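Local coordinates for single-stranded DNA-binding protein WHY3, chloroplastic (Arabidopsis thaliana, PDB 4KOQ), which binds single-stranded DNA, maintains plastid genome stability by preventing illegitimate recombination in chloroplasts, and represses transcription of the kinesin gene KP1 in the nucleus, at residues G18-T23 with E133-P138; R64-S69 with L122-K127; E25-E30 with F46-F51; C87-D92 with K105-E110; T42-L47 with L70-I75. One frame throughout, in Å; residues are numbered along the deposited sequence.

The chain builds two antiparallel four-stranded sheets, 9-70 and 87-140, and the five contacts follow their construction. Contact 3 joins strands 20-33 and 39-56 within the first sheet; contact 5, with its centre about 8 Å away, shares Phe46 and Leu47 and leads into helix 72-79. Contact 4 is the first hairpin of the second sheet. Contacts 1 and 2, centres about 11 Å apart, hold the two sheets face to face, with Phe51 between them. Along the chain contact 3 closes first, contacts 5 and 2 alternate their segments, contact 4 lies within contact 2, and contact 1 encloses them all, so its closure ties early strands to late ones in one Whirly domain.

Contact 1: residues G18-T23 with E133-P138; sequences GKAALT and ESVYIP
Ala20 CB fits against the backbone of strand 131-140, lying 3.4 Å from Tyr136 O and 3.8 Å from Val135 CG1. A methyl group suits this place because the two strands come close, their axes 6.7 Å apart, and their directions differ by 83°, so that only a short stretch of each can touch. Ile137 supplies the other half of the contact. Its CG1 is anti to the backbone N (chi1 -170°), and the branch ends in CD1, which reaches over the backbone beyond Ala20: CD1 lies 3.6 Å from Ala20 O and 3.8 Å from Leu22 N. The same CD1 meets Leu22 CB at 4.0 Å. All this is van der Waals packing, and small or branched aliphatic residues fill the narrow interval between the chains without bringing in polar groups that would need partners.

One shell further out, Phe51 of strand 39-56 packs on Leu22, Val135 and Ile137, and Phe120 backs Ile137. Ala21 turns to the other side of its strand, where Tyr60 and Trp62 cover it. Lys17 NZ also donates to Pro138 O, a further tie between the turn before strand 20-33 and strand 131-140. Residues 17-22 are probably needed for binding single-stranded DNA, judging from related proteins, and here that region rests on the second sheet. Two sheets packed nearly at right angles in this way are the core of the Whirly fold.

Contact 2: residues R64-S69 with L122-K127; sequences RKQVFS and LSVQNK. With PO4 (phosphate ion), chain B.
Gln66 meets Leu122 and Val124 along its length. Its CB lies 3.6 Å from Leu122 CD2, with Val124 CG2 a little further off. CG, anti to the carbonyl carbon, passes Val124 CG2 more loosely, and a bend at the second torsion (chi2 -69°) turns CD onto the same methyl at 3.8 Å. At the tip OE1 approaches Val124 CG2 to 3.3 Å, while the amide's NE2 lies toward Glu133. A flexible residue with a greasy stem and a polar end suits the margin of the interface, where packing gives way to solvent.

Leu122 reaches across with both methyls: CD2 also lies against Gln66 O, and CD1 touches Phe68 CD1 at 3.6 Å, oblique to the ring. Deeper in, Phe51 packs on Leu122, and Phe68 also stacks on the His91 ring.

A phosphate ion, probably from the crystallisation liquor, lies over one face of the Phe68 ring, its O3 3.9 Å above the plane and offset toward the rim. Ser69 grips it twice: the backbone N gives O3 a nearly straight bond of 3.0 Å, and OG donates to O4 at 2.9 Å. His91 and Lys105 complete this anion site from the second sheet. With strand directions 104° apart, the contact is the face-to-face crossing of the two Whirly sheets, with an anion pocket at its margin.

Contact 3: residues E25-E30 with F46-F51; sequences EPRAPE and FLLLQF
Arg27 lays its aliphatic stem over one face of the Phe46 ring. Its CB stands 3.7 Å from the ring centroid and 15° off the normal, a CH-pi contact, and CG follows at 3.6 Å from Phe46 CZ. The ring gets there because Phe46 CG lies between the backbone N and carbonyl carbon (chi1 60°), which swings it toward the neighbouring strand. The guanidinium is turned steeply, 77° from the ring plane, and NH2 instead meets Leu48 CD2 at 3.6 Å. A long side chain with an apolar stem thus covers the ring while its guanidinium extends past it to Leu48, close to the like charge of Arg8.

Backbone bonds pair Glu25 with Leu48 and Arg27 with Phe46 in antiparallel register. Pro26 falls between them, in a non-hydrogen-bonded pair with Leu47, where its missing N-H costs nothing to this partner strand; Pro26 CB packs on Leu47 CD2 at 3.8 Å. The carboxylate of Glu25 leads away and accepts from Val11 N.

Strand 46-51 is flanked on its other edge by strand 59-70, whose Val67 and Ser69 touch Leu48. On the Pro26-Leu47 face, Trp161 of a second subunit packs on both residues, while further along Leu49 and Phe51 turn into the interior against Leu22.

Contact 4: residues C87-D92 with K105-E110; sequences CEFFHD and KVLKVE. With PO4 (phosphate ion), chain B.
Cys87, Phe89 and His91 pair with Val109, Leu107 and Lys105 through six backbone hydrogen bonds, among them Phe89 N to Leu107 O at 2.8 Å. Between these bonds CA-H groups point at carbonyls, as at Val106 CA to Phe89 O, 3.2 Å.

Apolar Cys87, Phe89 and Leu107 suit the buried face: Leu107 CD2 meets the Phe89 ring edge, 3.9 Å from CD2, and Cys87 SG rests on Val109 CB. On the other face Val106 CG1 lies over the Phe90 ring, and the Glu88 stem reaches the same methyl.

His91 and Lys105, both able to donate, suit an anion site. His91 ND1 bonds phosphate O3 at the imidazole edge, at an unusually short separation whose exact length is doubtful; Lys105 NZ bonds O1 at 3.1 Å and also Val67 O. Away from the phosphate, along strand 103-111, Lys108 NZ forms a salt bridge with Glu110 OE2.

Strand 117-126 continues the sheet beyond 105-110, helix 72-79 packs on Cys87 and Phe89, and Phe68 and Leu70 of strand 59-70 pack on Phe89 and Leu107.

Contact 5: residues T42-L47 with L70-I75; sequences TKEGFL and LSVTEI
Val72 meets the Glu44 carboxylate, crossing the Glu44 chain at about a right angle, with its CB nearly equidistant from the two oxygens, 3.8 Å from Glu44 OE1. The Phe46 ring has Leu70 O set obliquely to it; the closer touch is through Phe46 CB, 3.2 Å from that oxygen.

Glu44 OE1 accepts from two waters. One passes the link on to Thr73 N; the other also donates to Gly45 O and accepts from Val72 N at 2.9 Å. An acidic residue suits the start of a helix, whose first N-H groups, reached here through water, would probably favour a negative charge. His13 of a third subunit packs on Glu44.

Leu47 and Leu70 form the antiparallel pair that closes strand 59-70, joined by bonds both ways: Leu70 N to Leu47 O at 2.7 Å and Leu47 N to Leu70 O at 2.9 Å. Beyond it Leu47 CG meets Ile75 CD1 at 3.8 Å, and Phe151 of helix 141-158 packs on both.

Strand 59-70 then becomes helix 72-79 through a capping box: Glu74 N donates to Ser71 OG at 3.1 Å and Ser71 N to Glu74 OE1 at 3.0 Å. Glu74 OE2 is hydrogen-bonded to His91 NE2, tying this strand-to-helix junction to the second sheet of the Whirly fold.

Contact 1: residues G18-T23 with E133-P138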
# COMPACT_ATOMS: atom_id res chain seq x y z
N GLY A 18 13.61 24.80 12.29
CA GLY A 18 14.17 26.02 12.82
C GLY A 18 15.02 26.83 11.86
O GLY A 18 14.94 28.05 11.84
N LYS A 19 15.82 26.13 11.06
CA LYS A 19 16.81 26.76 10.19
C LYS A 19 16.52 26.55 8.72
O LYS A 19 17.21 27.11 7.88
CB LYS A 19 18.18 26.16 10.50
CG LYS A 19 18.69 26.48 11.91
CD LYS A 19 19.90 25.62 12.25
CE LYS A 19 20.36 25.83 13.68
NZ LYS A 19 21.38 24.80 14.07
N ALA A 20 15.54 25.72 8.39
CA ALA A 20 15.29 25.36 6.99
C ALA A 20 13.89 24.77 6.85
O ALA A 20 13.32 24.34 7.84
CB ALA A 20 16.30 24.36 6.54
N ALA A 21 13.38 24.82 5.63
CA ALA A 21 12.15 24.18 5.21
C ALA A 21 12.43 23.29 4.00
O ALA A 21 13.34 23.55 3.21
CB ALA A 21 11.11 25.25 4.83
N LEU A 22 11.61 22.26 3.84
CA LEU A 22 11.66 21.36 2.69
C LEU A 22 10.23 21.14 2.19
O LEU A 22 9.35 20.84 2.98
CB LEU A 22 12.21 19.99 3.14
CG LEU A 22 12.15 18.85 2.13
CD1 LEU A 22 12.93 19.17 0.86
CD2 LEU A 22 12.62 17.55 2.76
N THR A 23 10.00 21.32 0.90
CA THR A 23 8.72 20.98 0.31
C THR A 23 8.96 19.96 -0.79
O THR A 23 9.93 20.04 -1.53
CB THR A 23 8.02 22.25 -0.29
OG1 THR A 23 7.90 23.25 0.71
CG2 THR A 23 6.67 21.91 -0.78
N GLU A 133 26.47 26.11 -1.92
CA GLU A 133 25.28 26.48 -1.18
C GLU A 133 24.67 25.19 -0.65
O GLU A 133 24.32 24.33 -1.44
CB GLU A 133 24.27 27.14 -2.12
CG GLU A 133 24.81 28.40 -2.81
CD GLU A 133 24.82 29.58 -1.88
OE1 GLU A 133 23.78 29.82 -1.22
OE2 GLU A 133 25.86 30.26 -1.79
N SER A 134 24.56 25.07 0.66
CA SER A 134 24.25 23.81 1.33
C SER A 134 23.13 24.08 2.32
O SER A 134 23.21 25.05 3.06
CB SER A 134 25.51 23.28 2.04
OG SER A 134 25.43 21.92 2.47
N VAL A 135 22.06 23.29 2.26
CA VAL A 135 20.92 23.44 3.16
C VAL A 135 20.73 22.11 3.85
O VAL A 135 20.70 21.09 3.17
CB VAL A 135 19.61 23.79 2.41
CG1 VAL A 135 18.44 23.91 3.41
CG2 VAL A 135 19.75 25.08 1.63
N TYR A 136 20.63 22.12 5.18
CA TYR A 136 20.43 20.91 5.97
C TYR A 136 19.10 21.00 6.65
O TYR A 136 18.71 22.09 7.11
CB TYR A 136 21.46 20.84 7.08
CG TYR A 136 22.86 20.55 6.61
CD1 TYR A 136 23.69 21.56 6.16
CD2 TYR A 136 23.36 19.26 6.65
CE1 TYR A 136 24.99 21.28 5.73
CE2 TYR A 136 24.63 18.96 6.21
CZ TYR A 136 25.45 19.98 5.78
OH TYR A 136 26.72 19.67 5.35
N ILE A 137 18.41 19.88 6.77
CA ILE A 137 17.17 19.87 7.54
C ILE A 137 17.04 18.53 8.23
O ILE A 137 17.24 17.49 7.63
CB ILE A 137 15.98 20.22 6.68
CG1 ILE A 137 14.73 20.46 7.57
CG2 ILE A 137 15.74 19.13 5.65
CD1 ILE A 137 13.47 20.87 6.83
N PRO A 138 16.81 18.55 9.53
CA PRO A 138 16.54 17.31 10.26
C PRO A 138 15.08 16.88 10.13
O PRO A 138 14.16 17.71 10.14
CB PRO A 138 16.83 17.69 11.71
CG PRO A 138 16.51 19.13 11.77
CD PRO A 138 16.81 19.72 10.42

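Contact 2: residues R64-S69 with L122-K127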
# COMPACT_ATOMS: atom_id res chain seq x y z
N ARG A 64 16.11 32.07 -2.37
CA ARG A 64 17.40 31.38 -2.33
C ARG A 64 17.23 29.84 -2.22
O ARG A 64 18.13 29.13 -1.76
CB ARG A 64 18.21 31.93 -1.18
CG ARG A 64 18.72 33.34 -1.47
CD ARG A 64 19.48 33.99 -0.32
NE ARG A 64 20.59 33.19 0.16
CZ ARG A 64 20.70 32.69 1.40
NH1 ARG A 64 19.75 32.92 2.31
NH2 ARG A 64 21.76 31.98 1.73
N LYS A 65 16.10 29.35 -2.68
CA LYS A 65 15.83 27.90 -2.61
C LYS A 65 16.78 27.13 -3.51
O LYS A 65 17.31 27.65 -4.51
CB LYS A 65 14.41 27.62 -3.03
CG LYS A 65 14.15 27.72 -4.49
CD LYS A 65 12.67 27.58 -4.78
CE LYS A 65 12.40 27.65 -6.27
NZ LYS A 65 10.96 27.45 -6.59
N GLN A 66 17.00 25.87 -3.16
CA GLN A 66 17.72 24.97 -4.02
C GLN A 66 16.83 23.78 -4.25
O GLN A 66 16.16 23.35 -3.35
CB GLN A 66 19.03 24.55 -3.39
CG GLN A 66 19.99 25.71 -3.08
CD GLN A 66 20.56 26.37 -4.30
OE1 GLN A 66 20.58 25.80 -5.40
NE2 GLN A 66 21.04 27.62 -4.13
N VAL A 67 16.84 23.26 -5.47
CA VAL A 67 15.96 22.15 -5.82
C VAL A 67 16.71 20.92 -6.30
O VAL A 67 17.84 20.98 -6.81
CB VAL A 67 14.96 22.58 -6.91
CG1 VAL A 67 14.31 23.89 -6.49
CG2 VAL A 67 15.64 22.71 -8.22
N PHE A 68 16.06 19.77 -6.13
CA PHE A 68 16.66 18.51 -6.50
C PHE A 68 15.52 17.62 -6.99
O PHE A 68 14.46 17.60 -6.36
CB PHE A 68 17.39 17.90 -5.30
CG PHE A 68 18.30 16.74 -5.66
CD1 PHE A 68 19.62 16.97 -5.99
CD2 PHE A 68 17.85 15.42 -5.62
CE1 PHE A 68 20.48 15.93 -6.30
CE2 PHE A 68 18.71 14.36 -5.94
CZ PHE A 68 20.03 14.63 -6.30
N SER A 69 15.70 16.97 -8.13
CA SER A 69 14.69 16.07 -8.68
C SER A 69 14.96 14.61 -8.35
O SER A 69 15.85 14.01 -8.94
CB SER A 69 14.69 16.20 -10.21
OG SER A 69 14.31 17.52 -10.57
N LEU A 122 21.11 19.15 1.01
CA LEU A 122 21.35 19.41 -0.40
C LEU A 122 22.49 20.42 -0.54
O LEU A 122 22.40 21.50 0.04
CB LEU A 122 20.09 19.95 -1.05
CG LEU A 122 20.19 20.37 -2.51
CD1 LEU A 122 20.66 19.28 -3.45
CD2 LEU A 122 18.85 20.93 -2.99
N SER A 123 23.51 20.07 -1.32
CA SER A 123 24.66 20.96 -1.53
C SER A 123 24.71 21.18 -3.01
O SER A 123 24.71 20.23 -3.77
CB SER A 123 25.95 20.32 -0.96
OG SER A 123 27.14 20.97 -1.42
N VAL A 124 24.72 22.44 -3.43
CA VAL A 124 24.78 22.78 -4.83
C VAL A 124 26.10 23.54 -5.03
O VAL A 124 26.28 24.58 -4.44
CB VAL A 124 23.61 23.68 -5.23
CG1 VAL A 124 23.71 24.04 -6.69
CG2 VAL A 124 22.23 23.00 -4.93
N GLN A 125 26.99 23.00 -5.84
CA GLN A 125 28.38 23.41 -5.84
C GLN A 125 28.71 23.95 -7.21
O GLN A 125 28.54 23.26 -8.21
CB GLN A 125 29.28 22.22 -5.51
CG GLN A 125 28.95 21.54 -4.18
CD GLN A 125 29.55 20.15 -4.08
OE1 GLN A 125 30.38 19.76 -4.90
NE2 GLN A 125 29.11 19.38 -3.09
N ASN A 126 29.15 25.20 -7.25
CA ASN A 126 29.66 25.81 -8.47
C ASN A 126 31.14 26.07 -8.28
O ASN A 126 31.50 27.06 -7.64
CB ASN A 126 28.94 27.12 -8.76
CG ASN A 126 29.37 27.74 -10.07
OD1 ASN A 126 30.52 27.60 -10.51
ND2 ASN A 126 28.44 28.42 -10.72
N LYS A 127 31.98 25.19 -8.81
CA LYS A 127 33.42 25.22 -8.56
C LYS A 127 34.11 26.44 -9.18
O LYS A 127 34.94 27.09 -8.53
CB LYS A 127 34.10 23.94 -9.05
CG LYS A 127 34.17 23.82 -10.56
CD LYS A 127 34.60 22.44 -11.00
CE LYS A 127 33.41 21.53 -11.20
NZ LYS A 127 32.54 21.42 -9.98
P PO4 B . 18.08 18.36 -10.42
O1 PO4 B . 17.66 19.49 -9.53
O2 PO4 B . 19.38 18.68 -11.11
O3 PO4 B . 18.28 17.09 -9.67
O4 PO4 B . 16.98 18.11 -11.43

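Contact 3: residues E25-E30 with F46-F51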
# COMPACT_ATOMS: atom_id res chain seq x y z
N GLU A 25 7.09 17.91 -3.95
CA GLU A 25 5.97 17.94 -4.90
C GLU A 25 6.08 16.85 -5.95
O GLU A 25 7.08 16.71 -6.62
CB GLU A 25 5.88 19.29 -5.64
CG GLU A 25 4.63 19.37 -6.56
CD GLU A 25 3.51 20.32 -6.09
OE1 GLU A 25 3.85 21.44 -5.63
OE2 GLU A 25 2.29 19.95 -6.19
N PRO A 26 5.01 16.09 -6.13
CA PRO A 26 5.11 15.09 -7.19
C PRO A 26 4.94 15.70 -8.59
O PRO A 26 4.29 16.74 -8.77
CB PRO A 26 3.99 14.11 -6.86
CG PRO A 26 3.14 14.79 -5.91
CD PRO A 26 3.78 15.96 -5.34
N ARG A 27 5.55 15.04 -9.55
CA ARG A 27 5.49 15.43 -10.96
C ARG A 27 5.15 14.20 -11.78
O ARG A 27 5.75 13.14 -11.62
CB ARG A 27 6.85 15.94 -11.40
CG ARG A 27 7.24 17.25 -10.80
CD ARG A 27 6.32 18.34 -11.34
NE ARG A 27 6.80 19.67 -11.00
CZ ARG A 27 6.23 20.49 -10.13
NH1 ARG A 27 5.11 20.15 -9.50
NH2 ARG A 27 6.76 21.67 -9.89
N ALA A 28 4.18 14.34 -12.68
CA ALA A 28 3.59 13.20 -13.38
C ALA A 28 4.52 12.65 -14.44
O ALA A 28 5.35 13.37 -14.96
CB ALA A 28 2.27 13.65 -14.04
N PRO A 29 4.35 11.37 -14.81
CA PRO A 29 5.07 10.92 -15.99
C PRO A 29 4.59 11.65 -17.26
O PRO A 29 3.53 12.28 -17.22
CB PRO A 29 4.75 9.42 -16.05
CG PRO A 29 3.51 9.25 -15.31
CD PRO A 29 3.40 10.37 -14.31
N GLU A 30 5.38 11.57 -18.33
CA GLU A 30 5.03 12.15 -19.62
C GLU A 30 4.72 11.04 -20.60
O GLU A 30 5.35 9.98 -20.58
CB GLU A 30 6.17 13.01 -20.16
CG GLU A 30 6.38 14.28 -19.38
CD GLU A 30 7.55 15.11 -19.92
OE1 GLU A 30 8.11 14.74 -20.98
OE2 GLU A 30 7.92 16.12 -19.28
N PHE A 46 8.59 11.96 -11.18
CA PHE A 46 9.65 12.12 -10.17
C PHE A 46 9.11 13.01 -9.08
O PHE A 46 7.97 13.48 -9.17
CB PHE A 46 10.92 12.75 -10.78
CG PHE A 46 10.70 14.12 -11.39
CD1 PHE A 46 10.19 14.24 -12.67
CD2 PHE A 46 11.04 15.27 -10.70
CE1 PHE A 46 9.98 15.51 -13.24
CE2 PHE A 46 10.84 16.54 -11.27
CZ PHE A 46 10.30 16.64 -12.54
N LEU A 47 9.91 13.23 -8.04
CA LEU A 47 9.55 14.14 -6.97
C LEU A 47 10.50 15.32 -6.98
O LEU A 47 11.73 15.16 -7.06
CB LEU A 47 9.69 13.44 -5.59
CG LEU A 47 8.73 12.27 -5.36
CD1 LEU A 47 8.88 11.67 -3.98
CD2 LEU A 47 7.28 12.64 -5.60
N LEU A 48 9.94 16.51 -6.88
CA LEU A 48 10.72 17.73 -6.80
C LEU A 48 10.84 18.18 -5.35
O LEU A 48 9.85 18.49 -4.69
CB LEU A 48 10.03 18.86 -7.59
CG LEU A 48 10.81 20.18 -7.64
CD1 LEU A 48 12.19 19.95 -8.24
CD2 LEU A 48 10.05 21.23 -8.42
N LEU A 49 12.07 18.22 -4.88
CA LEU A 49 12.39 18.68 -3.54
C LEU A 49 12.90 20.11 -3.59
O LEU A 49 13.79 20.40 -4.37
CB LEU A 49 13.53 17.85 -2.96
CG LEU A 49 13.49 16.33 -3.01
CD1 LEU A 49 14.46 15.75 -1.98
CD2 LEU A 49 12.15 15.79 -2.78
N GLN A 50 12.33 20.98 -2.76
CA GLN A 50 12.76 22.38 -2.68
C GLN A 50 13.18 22.69 -1.26
O GLN A 50 12.40 22.51 -0.34
CB GLN A 50 11.61 23.30 -3.09
CG GLN A 50 11.02 22.91 -4.47
CD GLN A 50 10.07 23.96 -5.04
OE1 GLN A 50 10.37 25.16 -5.07
NE2 GLN A 50 8.92 23.52 -5.49
N PHE A 51 14.42 23.13 -1.09
CA PHE A 51 14.97 23.40 0.24
C PHE A 51 15.16 24.91 0.34
O PHE A 51 15.67 25.53 -0.61
CB PHE A 51 16.36 22.77 0.43
CG PHE A 51 16.40 21.24 0.45
CD1 PHE A 51 16.28 20.50 -0.72
CD2 PHE A 51 16.64 20.57 1.64
CE1 PHE A 51 16.35 19.12 -0.69
CE2 PHE A 51 16.73 19.20 1.67
CZ PHE A 51 16.58 18.48 0.50

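Contact 4: residues C87-D92 with K105-E110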
# COMPACT_ATOMS: atom_id res chain seq x y z
N CYS A 87 22.46 7.43 2.15
CA CYS A 87 22.54 7.43 0.71
C CYS A 87 22.91 8.83 0.22
O CYS A 87 22.68 9.83 0.90
CB CYS A 87 21.23 6.92 0.08
SG CYS A 87 19.82 7.90 0.46
N GLU A 88 23.52 8.87 -0.96
CA GLU A 88 24.02 10.13 -1.52
C GLU A 88 23.82 10.06 -3.02
O GLU A 88 24.23 9.10 -3.69
CB GLU A 88 25.52 10.28 -1.20
CG GLU A 88 26.10 11.62 -1.47
CD GLU A 88 27.50 11.81 -0.83
OE1 GLU A 88 28.17 10.81 -0.56
OE2 GLU A 88 27.91 12.96 -0.60
N PHE A 89 23.18 11.09 -3.55
CA PHE A 89 22.88 11.17 -4.97
C PHE A 89 23.57 12.37 -5.60
O PHE A 89 23.50 13.47 -5.07
CB PHE A 89 21.38 11.34 -5.17
CG PHE A 89 20.55 10.39 -4.40
CD1 PHE A 89 20.81 9.02 -4.43
CD2 PHE A 89 19.49 10.83 -3.65
CE1 PHE A 89 19.99 8.12 -3.69
CE2 PHE A 89 18.68 9.94 -2.94
CZ PHE A 89 18.93 8.59 -2.97
N PHE A 90 24.17 12.17 -6.77
CA PHE A 90 24.88 13.22 -7.47
C PHE A 90 24.23 13.51 -8.82
O PHE A 90 24.07 12.60 -9.64
CB PHE A 90 26.32 12.79 -7.75
CG PHE A 90 27.08 12.38 -6.52
CD1 PHE A 90 26.88 11.13 -5.96
CD2 PHE A 90 27.97 13.23 -5.93
CE1 PHE A 90 27.58 10.74 -4.82
CE2 PHE A 90 28.68 12.85 -4.79
CZ PHE A 90 28.47 11.62 -4.23
N HIS A 91 23.89 14.77 -9.05
CA HIS A 91 23.26 15.19 -10.28
C HIS A 91 24.02 16.35 -10.90
O HIS A 91 24.36 17.31 -10.22
CB HIS A 91 21.84 15.69 -10.04
CG HIS A 91 20.85 14.59 -9.74
ND1 HIS A 91 19.50 14.86 -9.56
CD2 HIS A 91 21.00 13.26 -9.51
CE1 HIS A 91 18.87 13.73 -9.28
NE2 HIS A 91 19.75 12.75 -9.24
N ASP A 92 24.22 16.26 -12.22
CA ASP A 92 24.67 17.38 -13.02
C ASP A 92 23.49 17.92 -13.81
O ASP A 92 23.00 17.25 -14.71
CB ASP A 92 25.77 16.93 -13.99
CG ASP A 92 26.27 18.06 -14.88
OD1 ASP A 92 25.61 19.12 -14.96
OD2 ASP A 92 27.33 17.88 -15.52
N LYS A 105 25.02 18.91 -7.97
CA LYS A 105 24.06 18.92 -6.87
C LYS A 105 24.14 17.58 -6.22
O LYS A 105 24.06 16.55 -6.89
CB LYS A 105 22.65 19.15 -7.36
CG LYS A 105 22.41 20.50 -8.02
CD LYS A 105 20.92 20.65 -8.36
CE LYS A 105 20.58 22.05 -8.80
NZ LYS A 105 19.14 22.16 -9.05
N VAL A 106 24.31 17.59 -4.90
CA VAL A 106 24.44 16.40 -4.14
C VAL A 106 23.41 16.39 -3.04
O VAL A 106 23.39 17.31 -2.19
CB VAL A 106 25.82 16.31 -3.48
CG1 VAL A 106 25.95 14.95 -2.79
CG2 VAL A 106 26.92 16.48 -4.52
N LEU A 107 22.58 15.36 -3.02
CA LEU A 107 21.62 15.18 -1.93
C LEU A 107 22.13 14.04 -1.09
O LEU A 107 22.41 12.97 -1.61
CB LEU A 107 20.24 14.82 -2.45
CG LEU A 107 19.22 14.55 -1.34
CD1 LEU A 107 18.91 15.82 -0.57
CD2 LEU A 107 17.95 13.95 -1.87
N LYS A 108 22.31 14.27 0.20
CA LYS A 108 22.70 13.20 1.10
C LYS A 108 21.66 13.02 2.20
O LYS A 108 21.13 14.00 2.73
CB LYS A 108 24.07 13.47 1.76
CG LYS A 108 24.60 12.29 2.49
CD LYS A 108 26.03 12.43 2.97
CE LYS A 108 26.56 11.09 3.43
NZ LYS A 108 27.67 11.26 4.39
N VAL A 109 21.36 11.77 2.51
CA VAL A 109 20.45 11.42 3.57
C VAL A 109 21.12 10.48 4.57
O VAL A 109 21.57 9.38 4.21
CB VAL A 109 19.13 10.77 3.04
CG1 VAL A 109 18.25 10.44 4.21
CG2 VAL A 109 18.40 11.71 2.12
N GLU A 110 21.16 10.93 5.82
CA GLU A 110 21.93 10.27 6.86
C GLU A 110 21.08 10.00 8.08
O GLU A 110 20.14 10.73 8.37
CB GLU A 110 23.06 11.19 7.32
CG GLU A 110 24.20 11.34 6.38
CD GLU A 110 25.17 12.42 6.86
OE1 GLU A 110 24.70 13.47 7.34
OE2 GLU A 110 26.40 12.21 6.76
P PO4 B . 18.08 18.36 -10.42
O1 PO4 B . 17.66 19.49 -9.53
O2 PO4 B . 19.38 18.68 -11.11
O3 PO4 B . 18.28 17.09 -9.67
O4 PO4 B . 16.98 18.11 -11.43

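Contact 5: residues T42-L47 with L70-I75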
# COMPACT_ATOMS: atom_id res chain seq x y z
N THR A 42 6.90 8.15 -21.97
CA THR A 42 8.19 8.55 -22.50
C THR A 42 9.13 9.10 -21.42
O THR A 42 10.33 9.18 -21.63
CB THR A 42 8.00 9.64 -23.56
OG1 THR A 42 7.23 10.71 -23.02
CG2 THR A 42 7.28 9.06 -24.79
N LYS A 43 8.58 9.50 -20.28
CA LYS A 43 9.40 9.92 -19.15
C LYS A 43 8.70 9.58 -17.82
O LYS A 43 7.56 9.90 -17.65
CB LYS A 43 9.65 11.42 -19.22
CG LYS A 43 10.69 11.94 -18.22
CD LYS A 43 10.79 13.45 -18.27
CE LYS A 43 12.12 13.96 -17.74
NZ LYS A 43 12.23 13.86 -16.27
N GLU A 44 9.41 8.88 -16.94
CA GLU A 44 8.90 8.60 -15.62
C GLU A 44 8.60 9.89 -14.89
O GLU A 44 9.22 10.93 -15.13
CB GLU A 44 9.93 7.86 -14.79
CG GLU A 44 10.29 6.52 -15.24
CD GLU A 44 11.32 5.92 -14.30
OE1 GLU A 44 12.26 6.66 -13.85
OE2 GLU A 44 11.14 4.72 -13.99
N GLY A 45 7.67 9.80 -13.96
CA GLY A 45 7.46 10.84 -13.01
C GLY A 45 8.61 10.94 -12.03
O GLY A 45 9.51 10.10 -12.03
N PHE A 46 8.59 11.96 -11.18
CA PHE A 46 9.65 12.12 -10.17
C PHE A 46 9.11 13.01 -9.08
O PHE A 46 7.97 13.48 -9.17
CB PHE A 46 10.92 12.75 -10.78
CG PHE A 46 10.70 14.12 -11.39
CD1 PHE A 46 10.19 14.24 -12.67
CD2 PHE A 46 11.04 15.27 -10.70
CE1 PHE A 46 9.98 15.51 -13.24
CE2 PHE A 46 10.84 16.54 -11.27
CZ PHE A 46 10.30 16.64 -12.54
N LEU A 47 9.91 13.23 -8.04
CA LEU A 47 9.55 14.14 -6.97
C LEU A 47 10.50 15.32 -6.98
O LEU A 47 11.73 15.16 -7.06
CB LEU A 47 9.69 13.44 -5.59
CG LEU A 47 8.73 12.27 -5.36
CD1 LEU A 47 8.88 11.67 -3.98
CD2 LEU A 47 7.28 12.64 -5.60
N LEU A 70 14.15 14.03 -7.46
CA LEU A 70 14.36 12.66 -7.03
C LEU A 70 13.70 11.71 -7.99
O LEU A 70 12.47 11.77 -8.16
CB LEU A 70 13.67 12.43 -5.67
CG LEU A 70 14.35 12.51 -4.32
CD1 LEU A 70 13.40 11.83 -3.31
CD2 LEU A 70 15.71 11.87 -4.30
N SER A 71 14.49 10.85 -8.61
CA SER A 71 13.99 9.85 -9.55
C SER A 71 13.32 8.69 -8.83
O SER A 71 13.49 8.46 -7.61
CB SER A 71 15.13 9.31 -10.40
OG SER A 71 15.91 8.44 -9.59
N VAL A 72 12.59 7.90 -9.61
CA VAL A 72 12.03 6.65 -9.10
C VAL A 72 13.05 5.77 -8.39
O VAL A 72 12.78 5.25 -7.31
CB VAL A 72 11.35 5.93 -10.28
CG1 VAL A 72 11.11 4.50 -9.99
CG2 VAL A 72 10.06 6.66 -10.66
N THR A 73 14.23 5.57 -8.99
CA THR A 73 15.24 4.70 -8.37
C THR A 73 15.73 5.30 -7.07
O THR A 73 15.91 4.60 -6.10
CB THR A 73 16.45 4.47 -9.32
OG1 THR A 73 15.97 3.83 -10.51
CG2 THR A 73 17.51 3.60 -8.67
N GLU A 74 15.91 6.61 -7.05
CA GLU A 74 16.32 7.30 -5.81
C GLU A 74 15.29 7.22 -4.69
O GLU A 74 15.64 7.01 -3.54
CB GLU A 74 16.69 8.75 -6.13
CG GLU A 74 17.98 8.85 -6.90
CD GLU A 74 18.23 10.18 -7.62
OE1 GLU A 74 17.34 11.05 -7.70
OE2 GLU A 74 19.36 10.36 -8.16
N ILE A 75 14.01 7.32 -5.05
CA ILE A 75 12.94 7.04 -4.13
C ILE A 75 13.08 5.63 -3.62
O ILE A 75 12.93 5.36 -2.44
CB ILE A 75 11.56 7.26 -4.78
CG1 ILE A 75 11.40 8.72 -5.15
CG2 ILE A 75 10.50 6.75 -3.81
CD1 ILE A 75 10.41 9.02 -6.27
O HOH W 1 14.64 6.09 -12.01
O HOH W 2 12.16 9.06 -12.18